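Local coordinates for protein signal transduction histidine kinase, LytS (Clostridium beijerinckii, PDB 5XSJ) that probably transfers phosphate from ATP to protein histidine in two-component signalling, this chain being the largely helical N-terminal part of a membrane-bound sensor kinase, at residues B[29-34]-B[52-57]; B[35-40]-B[113-118]; B[64-69]-B[79-84]; B[92-97]-B[105-110]. All coordinates share one frame; numbering follows the deposited sequence.

Interaction 1 (B[29-34]-B[52-57])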
loop_
_atom_site.group_PDB
_atom_site.type_symbol
_atom_site.label_atom_id
_atom_site.label_comp_id
_atom_site.label_asym_id
_atom_site.label_seq_id
_atom_site.Cartn_x
_atom_site.Cartn_y
_atom_site.Cartn_z
ATOM N N VAL B 29 -9.546 -7.610 18.094
ATOM C CA VAL B 29 -8.583 -6.691 17.503
ATOM C C VAL B 29 -9.293 -5.767 16.518
ATOM O O VAL B 29 -9.136 -4.554 16.588
ATOM C CB VAL B 29 -7.433 -7.433 16.776
ATOM C CG1 VAL B 29 -6.507 -6.435 16.162
ATOM C CG2 VAL B 29 -6.661 -8.341 17.752
ATOM N N ASP B 30 -10.087 -6.342 15.618
ATOM C CA ASP B 30 -10.843 -5.541 14.654
ATOM C C ASP B 30 -11.769 -4.550 15.350
ATOM O O ASP B 30 -11.822 -3.380 14.985
ATOM C CB ASP B 30 -11.652 -6.437 13.711
ATOM C CG ASP B 30 -10.756 -7.321 12.832
ATOM O OD1 ASP B 30 -9.513 -7.148 12.873
ATOM O OD2 ASP B 30 -11.288 -8.187 12.101
ATOM N N SER B 31 -12.493 -5.002 16.365
ATOM C CA SER B 31 -13.426 -4.105 17.034
ATOM C C SER B 31 -12.680 -3.029 17.822
ATOM O O SER B 31 -13.127 -1.870 17.921
ATOM C CB SER B 31 -14.356 -4.895 17.948
ATOM O OG SER B 31 -15.081 -4.017 18.786
ATOM N N SER B 32 -11.537 -3.407 18.388
ATOM C CA SER B 32 -10.715 -2.436 19.116
ATOM C C SER B 32 -10.263 -1.293 18.198
ATOM O O SER B 32 -10.352 -0.115 18.571
ATOM C CB SER B 32 -9.499 -3.124 19.743
ATOM O OG SER B 32 -8.657 -2.180 20.363
ATOM N N LEU B 33 -9.790 -1.647 17.000
ATOM C CA LEU B 33 -9.331 -0.680 15.998
ATOM C C LEU B 33 -10.455 0.258 15.582
ATOM O O LEU B 33 -10.281 1.475 15.529
ATOM C CB LEU B 33 -8.771 -1.407 14.756
ATOM C CG LEU B 33 -8.287 -0.486 13.622
ATOM C CD1 LEU B 33 -7.096 0.388 14.057
ATOM C CD2 LEU B 33 -7.950 -1.260 12.363
ATOM N N ASP B 34 -11.614 -0.323 15.298
ATOM C CA ASP B 34 -12.765 0.428 14.836
ATOM C C ASP B 34 -13.198 1.479 15.862
ATOM O O ASP B 34 -13.441 2.644 15.518
ATOM C CB ASP B 34 -13.903 -0.543 14.527
ATOM C CG ASP B 34 -15.124 0.148 13.967
ATOM O OD1 ASP B 34 -14.989 1.262 13.412
ATOM O OD2 ASP B 34 -16.223 -0.426 14.082
ATOM N N ASN B 52 -10.571 -0.048 24.580
ATOM C CA ASN B 52 -9.745 -0.566 25.649
ATOM C C ASN B 52 -10.183 -1.960 26.080
ATOM O O ASN B 52 -9.352 -2.862 26.214
ATOM C CB ASN B 52 -9.761 0.403 26.829
ATOM C CG ASN B 52 -8.865 -0.049 27.955
ATOM O OD1 ASN B 52 -9.300 -0.168 29.111
ATOM N ND2 ASN B 52 -7.607 -0.340 27.619
ATOM N N ASN B 53 -11.489 -2.143 26.265
ATOM C CA ASN B 53 -12.047 -3.451 26.608
ATOM C C ASN B 53 -11.704 -4.523 25.582
ATOM O O ASN B 53 -11.329 -5.646 25.933
ATOM C CB ASN B 53 -13.571 -3.361 26.755
ATOM C CG ASN B 53 -14.007 -2.598 28.017
ATOM O OD1 ASN B 53 -13.183 -2.157 28.817
ATOM N ND2 ASN B 53 -15.311 -2.426 28.176
ATOM N N GLU B 54 -11.849 -4.193 24.304
ATOM C CA GLU B 54 -11.564 -5.173 23.273
ATOM C C GLU B 54 -10.080 -5.561 23.228
ATOM O O GLU B 54 -9.786 -6.740 23.045
ATOM C CB GLU B 54 -12.044 -4.665 21.913
ATOM C CG GLU B 54 -13.565 -4.514 21.834
ATOM C CD GLU B 54 -14.291 -5.854 21.780
ATOM O OE1 GLU B 54 -13.762 -6.829 21.204
ATOM O OE2 GLU B 54 -15.404 -5.948 22.316
ATOM N N VAL B 55 -9.133 -4.634 23.426
ATOM C CA VAL B 55 -7.735 -5.114 23.448
ATOM C C VAL B 55 -7.390 -5.904 24.687
ATOM O O VAL B 55 -6.518 -6.759 24.634
ATOM C CB VAL B 55 -6.627 -4.022 23.342
ATOM C CG1 VAL B 55 -6.377 -3.690 21.943
ATOM C CG2 VAL B 55 -6.896 -2.787 24.146
ATOM N N ILE B 56 -8.051 -5.612 25.802
ATOM C CA ILE B 56 -7.838 -6.401 27.013
ATOM C C ILE B 56 -8.199 -7.833 26.725
ATOM O O ILE B 56 -7.470 -8.758 27.086
ATOM C CB ILE B 56 -8.678 -5.873 28.211
ATOM C CG1 ILE B 56 -8.041 -4.609 28.783
ATOM C CG2 ILE B 56 -8.774 -6.918 29.302
ATOM C CD1 ILE B 56 -9.007 -3.760 29.609
ATOM N N LEU B 57 -9.313 -8.019 26.028
ATOM C CA LEU B 57 -9.807 -9.354 25.752
ATOM C C LEU B 57 -8.919 -10.076 24.734
ATOM O O LEU B 57 -8.664 -11.277 24.864
ATOM C CB LEU B 57 -11.257 -9.291 25.259
ATOM C CG LEU B 57 -12.317 -8.819 26.267
ATOM C CD1 LEU B 57 -13.619 -8.460 25.560
ATOM C CD2 LEU B 57 -12.562 -9.881 27.340
#
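Ser31 and Ser32 pack against Glu54 and Val55 in a close helix-helix contact between helices 15-42 and 45-67, the first two of an antiparallel four-helix bundle. The case illustrates how small residues let helices draw together: the local axes run antiparallel at 156° and approach to 7.9 Å, and Ser32 CA lies only 5.0 Å from Glu54 CA. At this narrow point the two beta carbons, Ser32 CB and Glu54 CB, touch at 3.7 Å. Glu54 presents its aliphatic part rather than its charge to Ser31, whose OG rests 3.4 Å from Glu54 CG. A bend at chi2 (-72°) turns the chain so that its carboxylate also passes beside Ser31, and the acid finds its polar partner one turn earlier on the same facing helix, where OE1 is hydrogen-bonded to His28 ND1. On the other flank Ser32 OG presses on a methyl, Val55 CG1, at 3.2 Å, a tight approach. This buried hydroxyl is nevertheless satisfied, being hydrogen-bonded to both Tyr87 OH and Tyr51 O, which ties together three helices around one serine. Beside the serines, Val29 and Leu33 leave helix 15-42 in other directions and pack on the remaining pair of helices: Val29 on Leu84 of helix 73-99 and Cys121 of helix 104-133, Leu33 on Tyr87 and Ala118. Val55 likewise rests on Tyr87.

Interaction 2 (B[35-40]-B[113-118])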
loop_
_atom_site.group_PDB
_atom_site.type_symbol
_atom_site.label_atom_id
_atom_site.label_comp_id
_atom_site.label_asym_id
_atom_site.label_seq_id
_atom_site.Cartn_x
_atom_site.Cartn_y
_atom_site.Cartn_z
ATOM N N ASN B 35 -13.264 1.075 17.130
ATOM C CA ASN B 35 -13.645 1.995 18.183
ATOM C C ASN B 35 -12.573 3.049 18.396
ATOM O O ASN B 35 -12.888 4.226 18.541
ATOM C CB ASN B 35 -13.935 1.227 19.476
ATOM C CG ASN B 35 -15.301 0.577 19.452
ATOM O OD1 ASN B 35 -16.300 1.246 19.665
ATOM N ND2 ASN B 35 -15.356 -0.722 19.146
ATOM N N PHE B 36 -11.312 2.618 18.380
ATOM C CA PHE B 36 -10.167 3.536 18.422
ATOM C C PHE B 36 -10.267 4.626 17.352
ATOM O O PHE B 36 -10.168 5.809 17.656
ATOM C CB PHE B 36 -8.859 2.747 18.253
ATOM C CG PHE B 36 -7.653 3.604 17.985
ATOM C CD1 PHE B 36 -7.067 4.345 19.000
ATOM C CD2 PHE B 36 -7.083 3.645 16.719
ATOM C CE1 PHE B 36 -5.944 5.125 18.762
ATOM C CE2 PHE B 36 -5.958 4.421 16.472
ATOM C CZ PHE B 36 -5.387 5.165 17.493
ATOM N N ASN B 37 -10.457 4.207 16.098
ATOM C CA ASN B 37 -10.640 5.125 14.978
ATOM C C ASN B 37 -11.745 6.147 15.236
ATOM O O ASN B 37 -11.539 7.354 15.097
ATOM C CB ASN B 37 -10.957 4.345 13.701
ATOM C CG ASN B 37 -9.732 3.643 13.111
ATOM O OD1 ASN B 37 -8.588 4.001 13.396
ATOM N ND2 ASN B 37 -9.976 2.647 12.271
ATOM N N GLN B 38 -12.921 5.664 15.613
ATOM C CA GLN B 38 -14.043 6.559 15.904
ATOM C C GLN B 38 -13.727 7.509 17.038
ATOM O O GLN B 38 -14.132 8.670 17.004
ATOM C CB GLN B 38 -15.302 5.760 16.240
ATOM C CG GLN B 38 -15.842 4.945 15.054
ATOM C CD GLN B 38 -16.980 4.040 15.475
ATOM O OE1 GLN B 38 -18.020 4.506 15.951
ATOM N NE2 GLN B 38 -16.771 2.737 15.354
ATOM N N TYR B 39 -12.997 7.032 18.042
ATOM C CA TYR B 39 -12.665 7.896 19.168
ATOM C C TYR B 39 -11.777 9.056 18.741
ATOM O O TYR B 39 -12.046 10.204 19.092
ATOM C CB TYR B 39 -11.977 7.119 20.283
ATOM C CG TYR B 39 -11.595 8.005 21.452
ATOM C CD1 TYR B 39 -12.578 8.635 22.221
ATOM C CD2 TYR B 39 -10.267 8.221 21.782
ATOM C CE1 TYR B 39 -12.242 9.462 23.295
ATOM C CE2 TYR B 39 -9.914 9.041 22.858
ATOM C CZ TYR B 39 -10.911 9.656 23.609
ATOM O OH TYR B 39 -10.571 10.454 24.676
ATOM N N ILE B 40 -10.722 8.758 17.983
ATOM C CA ILE B 40 -9.816 9.800 17.508
ATOM C C ILE B 40 -10.540 10.805 16.606
ATOM O O ILE B 40 -10.211 11.993 16.606
ATOM C CB ILE B 40 -8.606 9.194 16.731
ATOM C CG1 ILE B 40 -7.773 8.296 17.649
ATOM C CG2 ILE B 40 -7.731 10.295 16.115
ATOM C CD1 ILE B 40 -7.445 8.942 19.005
ATOM N N ALA B 113 0.322 3.884 12.130
ATOM C CA ALA B 113 0.938 2.625 12.573
ATOM C C ALA B 113 -0.074 1.729 13.289
ATOM O O ALA B 113 -0.105 0.524 13.057
ATOM C CB ALA B 113 2.143 2.893 13.472
ATOM N N ALA B 114 -0.926 2.313 14.123
ATOM C CA ALA B 114 -1.960 1.532 14.808
ATOM C C ALA B 114 -2.852 0.773 13.826
ATOM O O ALA B 114 -3.159 -0.396 14.044
ATOM C CB ALA B 114 -2.802 2.437 15.698
ATOM N N LYS B 115 -3.269 1.427 12.740
ATOM C CA LYS B 115 -4.046 0.748 11.690
ATOM C C LYS B 115 -3.247 -0.363 11.042
ATOM O O LYS B 115 -3.752 -1.467 10.824
ATOM C CB LYS B 115 -4.469 1.714 10.585
ATOM C CG LYS B 115 -5.181 2.984 11.040
ATOM C CD LYS B 115 -5.310 3.952 9.845
ATOM C CE LYS B 115 -5.994 5.231 10.242
ATOM N NZ LYS B 115 -7.304 4.893 10.872
ATOM N N ASN B 116 -2.010 -0.039 10.673
ATOM C CA ASN B 116 -1.126 -1.009 10.023
ATOM C C ASN B 116 -0.877 -2.188 10.933
ATOM O O ASN B 116 -0.970 -3.333 10.509
ATOM C CB ASN B 116 0.227 -0.378 9.632
ATOM C CG ASN B 116 0.114 0.590 8.465
ATOM O OD1 ASN B 116 -0.820 0.507 7.669
ATOM N ND2 ASN B 116 1.080 1.500 8.348
ATOM N N ILE B 117 -0.546 -1.908 12.189
ATOM C CA ILE B 117 -0.211 -2.989 13.099
ATOM C C ILE B 117 -1.434 -3.868 13.366
ATOM O O ILE B 117 -1.318 -5.087 13.446
ATOM C CB ILE B 117 0.356 -2.463 14.420
ATOM C CG1 ILE B 117 1.671 -1.718 14.172
ATOM C CG2 ILE B 117 0.586 -3.615 15.391
ATOM C CD1 ILE B 117 2.199 -0.992 15.409
ATOM N N ALA B 118 -2.610 -3.259 13.470
ATOM C CA ALA B 118 -3.822 -4.052 13.661
ATOM C C ALA B 118 -3.998 -5.010 12.480
ATOM O O ALA B 118 -4.384 -6.163 12.664
ATOM C CB ALA B 118 -5.042 -3.144 13.834
#
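Phe36 and Asn37 reach toward Ala114 and Lys115 where the first and last helices of the four-helix bundle, 15-42 and 104-133, face each other. The backbones stay well separated here, with Asn37 CA 8.6 Å from Lys115 CA, and Phe36 and the lysine chain span most of the gap in two layers. The inner layer is apolar. Phe36 CE2 lies 3.8 Å from the methyl carbon Ala114 CB, which comes at the ring aslant. With CG anti to the backbone N (chi1 168°), the phenyl group extends toward helix 104-133, and one of its faces is occupied by Ile40 CG1 from the next turn, offset toward the rim. The same ring also touches Thr94 of helix 73-99. The second layer is polar: Lys115 NZ donates to Asn37 OD1 at 3.0 Å. Most of the lysine chain is extended, and a turn at its last torsion (chi4 -54°) sets the position of the ammonium. The donor approaches from above the amide, 58° out of the carbonyl plane, and so does not lie on a lone pair. A neighbouring subunit brings polar side-chain atoms beside Asn37 and Lys115. Chemically, the bond pairs a cation with a neutral amide and does not itself neutralise the lysine charge; Lys115 also makes a cation-pi interaction with Phe111, which probably stabilises that charge.

Interaction 3 (B[64-69]-B[79-84])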
loop_
_atom_site.group_PDB
_atom_site.type_symbol
_atom_site.label_atom_id
_atom_site.label_comp_id
_atom_site.label_asym_id
_atom_site.label_seq_id
_atom_site.Cartn_x
_atom_site.Cartn_y
_atom_site.Cartn_z
ATOM N N ASN B 64 -3.984 -17.036 26.703
ATOM C CA ASN B 64 -4.556 -18.342 26.971
ATOM C C ASN B 64 -4.067 -19.384 25.972
ATOM O O ASN B 64 -3.660 -20.470 26.365
ATOM C CB ASN B 64 -6.083 -18.276 26.966
ATOM C CG ASN B 64 -6.722 -19.630 27.262
ATOM O OD1 ASN B 64 -6.550 -20.182 28.353
ATOM N ND2 ASN B 64 -7.460 -20.168 26.293
ATOM N N LEU B 65 -4.102 -19.052 24.684
ATOM C CA LEU B 65 -3.593 -19.946 23.634
ATOM C C LEU B 65 -2.111 -20.254 23.799
ATOM O O LEU B 65 -1.668 -21.348 23.465
ATOM C CB LEU B 65 -3.822 -19.340 22.245
ATOM C CG LEU B 65 -5.260 -19.237 21.741
ATOM C CD1 LEU B 65 -5.296 -18.575 20.369
ATOM C CD2 LEU B 65 -5.900 -20.622 21.685
ATOM N N LYS B 66 -1.347 -19.287 24.299
ATOM C CA LYS B 66 0.096 -19.467 24.481
ATOM C C LYS B 66 0.382 -20.521 25.528
ATOM O O LYS B 66 1.429 -21.165 25.495
ATOM C CB LYS B 66 0.782 -18.165 24.891
ATOM C CG LYS B 66 0.819 -17.102 23.806
ATOM C CD LYS B 66 2.135 -16.344 23.793
ATOM C CE LYS B 66 2.284 -15.457 24.992
ATOM N NZ LYS B 66 3.541 -14.653 24.906
ATOM N N LYS B 67 -0.550 -20.678 26.464
ATOM C CA LYS B 67 -0.436 -21.684 27.513
ATOM C C LYS B 67 -0.435 -23.085 26.919
ATOM O O LYS B 67 0.292 -23.964 27.385
ATOM C CB LYS B 67 -1.580 -21.546 28.519
ATOM C CG LYS B 67 -1.283 -20.652 29.706
ATOM C CD LYS B 67 -2.580 -20.275 30.433
ATOM C CE LYS B 67 -3.513 -21.479 30.573
ATOM N NZ LYS B 67 -4.873 -21.114 31.070
ATOM N N ASN B 68 -1.248 -23.287 25.885
ATOM C CA ASN B 68 -1.430 -24.617 25.302
ATOM C C ASN B 68 -0.817 -24.790 23.907
ATOM O O ASN B 68 -1.299 -25.604 23.119
ATOM C CB ASN B 68 -2.929 -24.960 25.221
ATOM C CG ASN B 68 -3.658 -24.805 26.559
ATOM O OD1 ASN B 68 -3.202 -24.101 27.467
ATOM N ND2 ASN B 68 -4.805 -25.472 26.678
ATOM N N SER B 69 0.238 -24.042 23.593
ATOM C CA SER B 69 0.766 -24.047 22.224
ATOM C C SER B 69 1.727 -25.208 21.966
ATOM O O SER B 69 2.337 -25.736 22.896
ATOM C CB SER B 69 1.474 -22.723 21.914
ATOM O OG SER B 69 2.580 -22.517 22.773
ATOM N N ASP B 79 4.751 -13.887 17.823
ATOM C CA ASP B 79 4.713 -12.752 16.901
ATOM C C ASP B 79 3.419 -11.955 17.062
ATOM O O ASP B 79 3.416 -10.730 17.018
ATOM C CB ASP B 79 4.842 -13.217 15.445
ATOM C CG ASP B 79 6.248 -13.680 15.091
ATOM O OD1 ASP B 79 7.205 -13.353 15.834
ATOM O OD2 ASP B 79 6.392 -14.368 14.050
ATOM N N LEU B 80 2.314 -12.671 17.216
ATOM C CA LEU B 80 1.018 -12.033 17.333
ATOM C C LEU B 80 0.918 -11.267 18.665
ATOM O O LEU B 80 0.456 -10.133 18.709
ATOM C CB LEU B 80 -0.089 -13.085 17.202
ATOM C CG LEU B 80 -1.499 -12.646 17.603
ATOM C CD1 LEU B 80 -1.981 -11.436 16.786
ATOM C CD2 LEU B 80 -2.464 -13.810 17.491
ATOM N N ASP B 81 1.374 -11.886 19.743
ATOM C CA ASP B 81 1.349 -11.266 21.073
ATOM C C ASP B 81 2.182 -9.991 21.116
ATOM O O ASP B 81 1.737 -8.949 21.601
ATOM C CB ASP B 81 1.855 -12.267 22.113
ATOM C CG ASP B 81 1.510 -11.859 23.550
ATOM O OD1 ASP B 81 0.532 -11.104 23.762
ATOM O OD2 ASP B 81 2.226 -12.305 24.472
ATOM N N ASN B 82 3.404 -10.069 20.600
ATOM C CA ASN B 82 4.247 -8.884 20.500
ATOM C C ASN B 82 3.675 -7.814 19.585
ATOM O O ASN B 82 3.763 -6.636 19.872
ATOM C CB ASN B 82 5.633 -9.281 20.029
ATOM C CG ASN B 82 6.428 -9.909 21.124
ATOM O OD1 ASN B 82 6.279 -9.529 22.287
ATOM N ND2 ASN B 82 7.257 -10.885 20.785
ATOM N N THR B 83 3.068 -8.228 18.484
ATOM C CA THR B 83 2.515 -7.271 17.541
ATOM C C THR B 83 1.325 -6.554 18.177
ATOM O O THR B 83 1.133 -5.358 17.974
ATOM C CB THR B 83 2.107 -7.974 16.220
ATOM O OG1 THR B 83 3.251 -8.647 15.690
ATOM C CG2 THR B 83 1.589 -6.991 15.192
ATOM N N LEU B 84 0.532 -7.276 18.964
ATOM C CA LEU B 84 -0.560 -6.631 19.691
ATOM C C LEU B 84 -0.024 -5.594 20.670
ATOM O O LEU B 84 -0.573 -4.493 20.769
ATOM C CB LEU B 84 -1.415 -7.658 20.440
ATOM C CG LEU B 84 -2.684 -7.034 21.052
ATOM C CD1 LEU B 84 -3.652 -6.613 19.952
ATOM C CD2 LEU B 84 -3.377 -7.975 22.031
#
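Lys66 and Asp81 face each other with their CA atoms 9.0 Å apart, the nearest approach of two backbones that here leave room for side chains to span the gap, one near the end of helix 45-67 and the other in the third turn of helix 73-99. The link is a salt bridge: Lys66 NZ donates to Asp81 OD2 at 2.7 Å. The ammonium meets this oxygen on its anti side and is tilted 24° from the carboxylate plane. The lysine does not reach out straight, since its chain bends at chi2 and again at chi3 (-70°), which brings CE as well to 3.2 Å from Asp81 OD2. The two side chains cross at about a right angle. The aspartate's other oxygen is also engaged, because OD1 forms a salt bridge with Lys59 NZ two turns back on helix 45-67. Two cations thus hold one carboxylate, one at each oxygen, which would be expected to favour its ionised form and to restrict its rotation. Where the chain leaves the helix, Ser69 OG bonds to Lys66 O at 3.2 Å, a local tie at the start of the turn. Beneath the charges, Lys66 touches Leu77 and Asp81 touches Ile62, while Leu65 and Leu80 are buried. The ion pair thus lies at the rim of the apolar seam between helices 45-67 and 73-99, an antiparallel helical hairpin within the four-helix bundle.

Interaction 4 (B[92-97]-B[105-110])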
loop_
_atom_site.group_PDB
_atom_site.type_symbol
_atom_site.label_atom_id
_atom_site.label_comp_id
_atom_site.label_asym_id
_atom_site.label_seq_id
_atom_site.Cartn_x
_atom_site.Cartn_y
_atom_site.Cartn_z
ATOM N N LYS B 92 -2.144 3.872 22.156
ATOM C CA LYS B 92 -2.128 4.663 23.387
ATOM C C LYS B 92 -1.404 5.986 23.172
ATOM O O LYS B 92 -1.840 7.033 23.669
ATOM C CB LYS B 92 -1.490 3.877 24.543
ATOM C CG LYS B 92 -2.455 2.882 25.186
ATOM C CD LYS B 92 -1.892 2.220 26.452
ATOM C CE LYS B 92 -2.898 1.204 27.027
ATOM N NZ LYS B 92 -2.364 0.378 28.153
ATOM N N ASN B 93 -0.301 5.951 22.427
ATOM C CA ASN B 93 0.403 7.185 22.110
ATOM C C ASN B 93 -0.477 8.132 21.301
ATOM O O ASN B 93 -0.468 9.340 21.533
ATOM C CB ASN B 93 1.705 6.901 21.358
ATOM C CG ASN B 93 2.747 6.244 22.237
ATOM O OD1 ASN B 93 2.644 6.270 23.458
ATOM N ND2 ASN B 93 3.739 5.632 21.624
ATOM N N THR B 94 -1.246 7.586 20.363
ATOM C CA THR B 94 -2.177 8.406 19.588
ATOM C C THR B 94 -3.223 9.031 20.512
ATOM O O THR B 94 -3.476 10.221 20.439
ATOM C CB THR B 94 -2.906 7.599 18.481
ATOM O OG1 THR B 94 -1.951 6.960 17.627
ATOM C CG2 THR B 94 -3.792 8.508 17.648
ATOM N N ILE B 95 -3.827 8.221 21.377
ATOM C CA ILE B 95 -4.875 8.696 22.276
ATOM C C ILE B 95 -4.325 9.796 23.180
ATOM O O ILE B 95 -4.960 10.822 23.416
ATOM C CB ILE B 95 -5.438 7.537 23.130
ATOM C CG1 ILE B 95 -6.248 6.578 22.263
ATOM C CG2 ILE B 95 -6.293 8.059 24.273
ATOM C CD1 ILE B 95 -6.728 5.377 23.028
ATOM N N SER B 96 -3.109 9.579 23.656
ATOM C CA SER B 96 -2.436 10.543 24.504
ATOM C C SER B 96 -2.214 11.899 23.821
ATOM O O SER B 96 -2.482 12.935 24.411
ATOM C CB SER B 96 -1.110 9.956 24.975
ATOM O OG SER B 96 -0.417 10.877 25.779
ATOM N N ALA B 97 -1.723 11.901 22.589
ATOM C CA ALA B 97 -1.527 13.152 21.859
ATOM C C ALA B 97 -2.866 13.792 21.524
ATOM O O ALA B 97 -3.014 15.009 21.566
ATOM C CB ALA B 97 -0.712 12.915 20.578
ATOM N N VAL B 105 -0.215 16.513 13.014
ATOM C CA VAL B 105 1.162 16.231 12.630
ATOM C C VAL B 105 1.911 15.458 13.722
ATOM O O VAL B 105 2.824 14.679 13.428
ATOM C CB VAL B 105 1.928 17.550 12.292
ATOM C CG1 VAL B 105 2.103 18.432 13.542
ATOM C CG2 VAL B 105 3.267 17.248 11.645
ATOM N N PHE B 106 1.503 15.636 14.974
ATOM C CA PHE B 106 2.177 14.959 16.077
ATOM C C PHE B 106 1.722 13.517 16.310
ATOM O O PHE B 106 2.462 12.746 16.915
ATOM C CB PHE B 106 2.027 15.772 17.368
ATOM C CG PHE B 106 2.748 17.086 17.314
ATOM C CD1 PHE B 106 4.138 17.120 17.243
ATOM C CD2 PHE B 106 2.048 18.286 17.289
ATOM C CE1 PHE B 106 4.819 18.328 17.162
ATOM C CE2 PHE B 106 2.724 19.504 17.217
ATOM C CZ PHE B 106 4.109 19.524 17.154
ATOM N N TYR B 107 0.532 13.136 15.842
ATOM C CA TYR B 107 0.125 11.738 16.004
ATOM C C TYR B 107 -0.219 11.018 14.703
ATOM O O TYR B 107 -0.723 9.896 14.737
ATOM C CB TYR B 107 -1.052 11.625 16.977
ATOM C CG TYR B 107 -2.288 12.429 16.647
ATOM C CD1 TYR B 107 -3.327 11.876 15.901
ATOM C CD2 TYR B 107 -2.445 13.723 17.129
ATOM C CE1 TYR B 107 -4.472 12.600 15.621
ATOM C CE2 TYR B 107 -3.589 14.462 16.855
ATOM C CZ TYR B 107 -4.598 13.898 16.100
ATOM O OH TYR B 107 -5.731 14.625 15.822
ATOM N N TYR B 108 0.080 11.649 13.570
ATOM C CA TYR B 108 -0.187 11.058 12.267
ATOM C C TYR B 108 0.462 9.682 12.130
ATOM O O TYR B 108 -0.203 8.710 11.786
ATOM C CB TYR B 108 0.297 11.983 11.150
ATOM C CG TYR B 108 0.258 11.343 9.785
ATOM C CD1 TYR B 108 -0.927 11.272 9.063
ATOM C CD2 TYR B 108 1.409 10.796 9.218
ATOM C CE1 TYR B 108 -0.970 10.669 7.806
ATOM C CE2 TYR B 108 1.379 10.196 7.969
ATOM C CZ TYR B 108 0.189 10.133 7.266
ATOM O OH TYR B 108 0.170 9.529 6.022
ATOM N N ASP B 109 1.755 9.607 12.423
ATOM C CA ASP B 109 2.503 8.351 12.335
ATOM C C ASP B 109 1.944 7.257 13.244
ATOM O O ASP B 109 1.719 6.137 12.802
ATOM C CB ASP B 109 3.975 8.590 12.682
ATOM C CG ASP B 109 4.730 9.285 11.561
ATOM O OD1 ASP B 109 4.121 9.486 10.484
ATOM O OD2 ASP B 109 5.927 9.618 11.752
ATOM N N ASP B 110 1.741 7.587 14.519
ATOM C CA ASP B 110 1.171 6.640 15.477
ATOM C C ASP B 110 -0.208 6.187 15.052
ATOM O O ASP B 110 -0.563 5.034 15.221
ATOM C CB ASP B 110 1.085 7.259 16.872
ATOM C CG ASP B 110 2.434 7.392 17.537
ATOM O OD1 ASP B 110 3.285 6.510 17.321
ATOM O OD2 ASP B 110 2.633 8.368 18.296
#
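The ring of Tyr107 receives two small groups from segment 92-97 of helix 73-99, neither squarely over a face nor squarely at an edge: Thr94 CG2 lies 3.8 Å from Tyr107 CD1, and Ala97 CB lies 3.9 Å from Tyr107 CD2. Outside the pair of segments, Tyr104 meets the same ring edge-to-face. Ala97 CB also packs on Tyr107 CB at 3.8 Å. The tyrosine takes an unusual course for a helical residue, with CG set between its backbone N and carbonyl carbon (chi1 56°). This goes with a distorted backbone, for helix 104-133 is kinked here and the N atoms of Asp109 and Asp110 lack bonds to the preceding turn. One turn on, Asp110 slides past Thr94 in the opposite direction, its CB coming to 3.1 Å from Thr94 OG1. That hydroxyl has its hydrogen bond within its own helix, to Ser90 O. The carboxylate stays at the margin, with Asp110 OD2 3.5 Å from Asn93 CB. The local axes pass at 8.7 Å, antiparallel at 164°, with the small Ala97 and Thr94 at the interface. The contact joins the last two helices of the bundle, 73-99 and 104-133, next to the loop between them. Helix 15-42 closes the inner side through Ile40, which touches Thr94, while Ile95 turns from Tyr107 to pack on Tyr39 and on Lys48 and Tyr51 of helix 45-67.

In the fold
From the N terminus, helix 15-42 enters two contacts in turn. Interaction 1 closes a short loop onto helix 45-67, and interaction 2 then spans most of the chain to reach helix 104-133, so the two cross. Interaction 3 follows, joining helices 45-67 and 73-99 about the turn between them, and interaction 4 does the same for 73-99 and 104-133. Both lie within the span of interaction 2, in series with each other and after interaction 1. Together the four contacts connect all neighbouring pairs in an up-down-up-down ring of helices. Interactions 3 and 4 sit on opposite sides of the chain's centre, 26 Å apart between centres, with interaction 2 packing directly on both.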